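Side-chain contacts in aromatic-amino-acid transaminase TyrB (Burkholderia cenocepacia K56-2Valvano, PDB 4WD2), which probably transfers the amino group of aromatic amino acids to a 2-oxo acid, as a fold-type I aminotransferase dependent on pyridoxal phosphate: residues Phe225-Gly228 with Leu229-Ala233; Arg237-Arg241 with Arg242-Thr246. All blocks are in the same frame, centred on the assembly; numbering follows the deposited sequence.

Interaction 1 (Phe225-Gly228 with Leu229-Ala233)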
loop_
_atom_site.group_PDB
_atom_site.type_symbol
_atom_site.label_atom_id
_atom_site.label_comp_id
_atom_site.label_asym_id
_atom_site.label_seq_id
_atom_site.Cartn_x
_atom_site.Cartn_y
_atom_site.Cartn_z
ATOM N N PHE A 225 -11.033 7.335 -21.016
ATOM C CA PHE A 225 -12.239 6.570 -21.348
ATOM C C PHE A 225 -13.479 7.396 -21.687
ATOM O O PHE A 225 -14.521 6.831 -22.006
ATOM C CB PHE A 225 -12.601 5.635 -20.196
ATOM C CG PHE A 225 -11.723 4.428 -20.099
ATOM C CD1 PHE A 225 -11.904 3.354 -20.955
ATOM C CD2 PHE A 225 -10.729 4.363 -19.150
ATOM C CE1 PHE A 225 -11.103 2.243 -20.862
ATOM C CE2 PHE A 225 -9.924 3.253 -19.047
ATOM C CZ PHE A 225 -10.109 2.192 -19.899
ATOM N N GLY A 226 -13.390 8.717 -21.604
ATOM C CA GLY A 226 -14.536 9.557 -21.908
ATOM C C GLY A 226 -14.407 10.215 -23.268
ATOM O O GLY A 226 -15.150 9.891 -24.199
ATOM N N ALA A 227 -13.461 11.142 -23.375
ATOM C CA ALA A 227 -13.219 11.872 -24.614
ATOM C C ALA A 227 -11.725 12.033 -24.895
ATOM O O ALA A 227 -11.306 12.983 -25.558
ATOM C CB ALA A 227 -13.894 13.233 -24.558
ATOM N N GLY A 228 -10.922 11.104 -24.395
ATOM C CA GLY A 228 -9.489 11.164 -24.614
ATOM C C GLY A 228 -8.783 11.731 -23.397
ATOM O O GLY A 228 -9.414 12.328 -22.527
ATOM N N LEU A 229 -7.470 11.546 -23.337
ATOM C CA LEU A 229 -6.697 11.882 -22.141
ATOM C C LEU A 229 -6.790 13.354 -21.744
ATOM O O LEU A 229 -6.914 13.674 -20.564
ATOM C CB LEU A 229 -5.234 11.498 -22.350
ATOM C CG LEU A 229 -5.007 9.993 -22.496
ATOM C CD1 LEU A 229 -3.655 9.704 -23.131
ATOM C CD2 LEU A 229 -5.118 9.328 -21.142
ATOM N N ASP A 230 -6.742 14.248 -22.724
ATOM C CA ASP A 230 -6.714 15.678 -22.432
ATOM C C ASP A 230 -8.071 16.222 -21.990
ATOM O O ASP A 230 -8.163 16.915 -20.982
ATOM C CB ASP A 230 -6.212 16.453 -23.647
ATOM C CG ASP A 230 -4.790 16.072 -24.029
ATOM O OD1 ASP A 230 -3.847 16.511 -23.327
ATOM O OD2 ASP A 230 -4.622 15.344 -25.032
ATOM N N ALA A 231 -9.121 15.910 -22.743
ATOM C CA ALA A 231 -10.460 16.388 -22.409
ATOM C C ALA A 231 -10.940 15.806 -21.081
ATOM O O ALA A 231 -11.632 16.473 -20.310
ATOM C CB ALA A 231 -11.445 16.046 -23.531
ATOM N N ASP A 232 -10.565 14.560 -20.810
ATOM C CA ASP A 232 -10.985 13.910 -19.576
ATOM C C ASP A 232 -10.388 14.610 -18.347
ATOM O O ASP A 232 -10.960 14.554 -17.260
ATOM C CB ASP A 232 -10.608 12.418 -19.592
ATOM C CG ASP A 232 -11.539 11.584 -20.478
ATOM O OD1 ASP A 232 -12.568 12.113 -20.947
ATOM O OD2 ASP A 232 -11.252 10.387 -20.696
ATOM N N ALA A 233 -9.260 15.292 -18.524
ATOM C CA ALA A 233 -8.625 15.990 -17.410
ATOM C C ALA A 233 -8.985 17.479 -17.320
ATOM O O ALA A 233 -8.356 18.212 -16.548
ATOM C CB ALA A 233 -7.116 15.835 -17.501
HETATM O O HOH W 1 -8.979 14.657 -25.459
#

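Interaction 2 (Arg237-Arg241 with Arg242-Thr246)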
loop_
_atom_site.group_PDB
_atom_site.type_symbol
_atom_site.label_atom_id
_atom_site.label_comp_id
_atom_site.label_asym_id
_atom_site.label_seq_id
_atom_site.Cartn_x
_atom_site.Cartn_y
_atom_site.Cartn_z
ATOM N N ARG A 237 -7.297 20.417 -14.901
ATOM C CA ARG A 237 -6.441 21.417 -15.526
ATOM C C ARG A 237 -7.021 22.824 -15.370
ATOM O O ARG A 237 -6.276 23.782 -15.159
ATOM C CB ARG A 237 -6.218 21.073 -17.005
ATOM C CG ARG A 237 -5.519 19.737 -17.201
ATOM C CD ARG A 237 -5.191 19.418 -18.672
ATOM N NE ARG A 237 -4.612 18.079 -18.778
ATOM C CZ ARG A 237 -4.221 17.499 -19.911
ATOM N NH1 ARG A 237 -4.331 18.131 -21.064
ATOM N NH2 ARG A 237 -3.718 16.277 -19.886
ATOM N N GLU A 238 -8.345 22.952 -15.459
ATOM C CA GLU A 238 -8.983 24.260 -15.304
ATOM C C GLU A 238 -8.956 24.744 -13.844
ATOM O O GLU A 238 -8.735 25.928 -13.589
ATOM C CB GLU A 238 -10.421 24.225 -15.838
ATOM C CG GLU A 238 -11.138 25.572 -15.832
ATOM C CD GLU A 238 -10.524 26.594 -16.788
ATOM O OE1 GLU A 238 -9.610 26.240 -17.560
ATOM O OE2 GLU A 238 -10.961 27.764 -16.772
ATOM N N LEU A 239 -9.161 23.836 -12.891
ATOM C CA LEU A 239 -8.999 24.179 -11.473
ATOM C C LEU A 239 -7.590 24.705 -11.194
ATOM O O LEU A 239 -7.411 25.737 -10.534
ATOM C CB LEU A 239 -9.287 22.964 -10.582
ATOM C CG LEU A 239 -10.739 22.671 -10.191
ATOM C CD1 LEU A 239 -10.903 21.226 -9.749
ATOM C CD2 LEU A 239 -11.211 23.614 -9.083
ATOM N N ALA A 240 -6.593 24.002 -11.722
ATOM C CA ALA A 240 -5.198 24.375 -11.519
ATOM C C ALA A 240 -4.806 25.668 -12.249
ATOM O O ALA A 240 -4.034 26.469 -11.715
ATOM C CB ALA A 240 -4.285 23.229 -11.945
ATOM N N ARG A 241 -5.324 25.886 -13.455
ATOM C CA ARG A 241 -5.048 27.138 -14.160
ATOM C C ARG A 241 -5.587 28.343 -13.386
ATOM O O ARG A 241 -5.035 29.446 -13.456
ATOM C CB ARG A 241 -5.650 27.121 -15.570
ATOM C CG ARG A 241 -4.770 26.457 -16.638
ATOM C CD ARG A 241 -5.344 26.672 -18.039
ATOM N NE ARG A 241 -6.652 26.038 -18.216
ATOM C CZ ARG A 241 -6.835 24.806 -18.695
ATOM N NH1 ARG A 241 -5.794 24.061 -19.043
ATOM N NH2 ARG A 241 -8.064 24.315 -18.824
ATOM N N ARG A 242 -6.667 28.126 -12.645
ATOM C CA ARG A 242 -7.328 29.214 -11.941
ATOM C C ARG A 242 -6.815 29.347 -10.510
ATOM O O ARG A 242 -7.302 30.172 -9.739
ATOM C CB ARG A 242 -8.848 29.007 -11.962
ATOM C CG ARG A 242 -9.455 29.206 -13.354
ATOM C CD ARG A 242 -10.968 29.014 -13.360
ATOM N NE ARG A 242 -11.632 29.916 -12.422
ATOM C CZ ARG A 242 -12.952 30.037 -12.299
ATOM N NH1 ARG A 242 -13.759 29.306 -13.058
ATOM N NH2 ARG A 242 -13.460 30.887 -11.411
ATOM N N GLY A 243 -5.831 28.524 -10.166
ATOM C CA GLY A 243 -5.150 28.621 -8.885
ATOM C C GLY A 243 -5.911 28.082 -7.687
ATOM O O GLY A 243 -5.620 28.439 -6.547
ATOM N N VAL A 244 -6.887 27.218 -7.931
ATOM C CA VAL A 244 -7.710 26.682 -6.850
ATOM C C VAL A 244 -6.989 25.537 -6.137
ATOM O O VAL A 244 -6.467 24.634 -6.794
ATOM C CB VAL A 244 -9.081 26.200 -7.390
ATOM C CG1 VAL A 244 -9.928 25.597 -6.274
ATOM C CG2 VAL A 244 -9.822 27.361 -8.054
ATOM N N PRO A 245 -6.934 25.585 -4.790
ATOM C CA PRO A 245 -6.379 24.479 -3.997
ATOM C C PRO A 245 -7.098 23.175 -4.302
ATOM O O PRO A 245 -8.266 23.032 -3.948
ATOM C CB PRO A 245 -6.636 24.911 -2.545
ATOM C CG PRO A 245 -7.736 25.951 -2.642
ATOM C CD PRO A 245 -7.432 26.673 -3.929
ATOM N N THR A 246 -6.416 22.237 -4.944
ATOM C CA THR A 246 -7.082 21.036 -5.432
ATOM C C THR A 246 -6.262 19.785 -5.154
ATOM O O THR A 246 -5.050 19.772 -5.367
ATOM C CB THR A 246 -7.344 21.137 -6.955
ATOM O OG1 THR A 246 -8.112 22.317 -7.229
ATOM C CG2 THR A 246 -8.085 19.910 -7.479
#

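Interaction 1 (Phe225-Gly228 with Leu229-Ala233)
Asp232 reaches back from the one-turn helix 229-232 and takes up backbone amides of the loop that leads into it, a local side-chain-to-backbone anchor. Both carboxylate oxygens accept on their syn sides: Gly226 N lies 2.9 Å from Asp232 OD2 and close to the carboxylate plane, while Ala227 N lies 2.8 Å from Asp232 OD1 and rises 27° out of it. OD2 also accepts from Gly224 N, so three nearly consecutive amides share one buried carboxylate and fix its rotation. With CG beside its own backbone N (chi1 -76°), the group is folded back over the loop.

Among the backbone bonds, Asp232 N donates to Gly228 O at 3.0 Å, closing the single, weakly bonded turn of the helix. Gly228 takes a positive phi of 100°, a backbone shape that suits a residue without CB, where the loop enters the helix. One water bridges the two segments, giving a hydrogen to Ala227 O (2.9 Å) and receiving one from Ala231 N (3.0 Å).

Apolar contact is slight: the methyls Ala227 CB and Ala231 CB meet at 3.9 Å on the outer side of the turn.

The loop follows strand 215-220 of the large mixed sheet. Phe225 packs on Met322 and Ile326 of the long helix 309-338, and Leu229 on Glu316 and Leu319 of that helix, which thus backs the turn at two places.

Interaction 2 (Arg237-Arg241 with Arg242-Thr246)
A Schellman motif ends helix 234-241: Gly243, at a phi of 76°, turns the chain out of the helix, Val244 N returns to Leu239 O at 3.0 Å, and Gly243 N donates to Ala240 O at 3.1 Å, from above the carbonyl plane. Leu239 fills the inside of this turn. Its CD2 lies 3.7 Å from Val244 CG1, the two side chains crossing at a slant, while CD1 meets Thr246 CG2 at 3.9 Å nearly at right angles. Thr246 OG1 donates to Val244 O (2.9 Å), and the same oxygen rests against Leu239, nearest its CB.

On the outer side, Glu238 OE1 takes both NE and NH2 of Arg241 (2.8 Å to NH2), a side-on grip lying almost in the guanidinium plane; the bend of Arg241 at chi3 (-64°) brings the group back along its own helix. Arg242 CG rests on Glu238 O at 3.4 Å while its CD passes Glu238 OE2 obliquely at 3.6 Å, and the guanidinium goes on to Glu210, Glu203 and Asp207 on helix 199-211.

Glu238 thus probably offsets the charge of Arg241, and Arg242 answers the acidic helix 199-211; the charge of Arg242 probably also eases the closeness of Glu238 and Glu203.

In the fold
Interactions 1 and 2 follow each other along the chain, their centres about 17 Å apart. Strands 215-220 and 246-251 are parallel neighbours in the large mixed sheet, and the two short consecutive helices of these contacts lie in the crossover between them. A salt bridge joins the two directly, Asp230 OD1 to Arg237 NH1 at 2.8 Å, so helix 229-232 is tied through Asp230 to helix 234-241. The contacts face different helices, and interaction 2 alone touches the second subunit, through Pro245 on its Met9. Strand 246-251, entered from interaction 2, leads toward Lys254, which carries the pyridoxal phosphate.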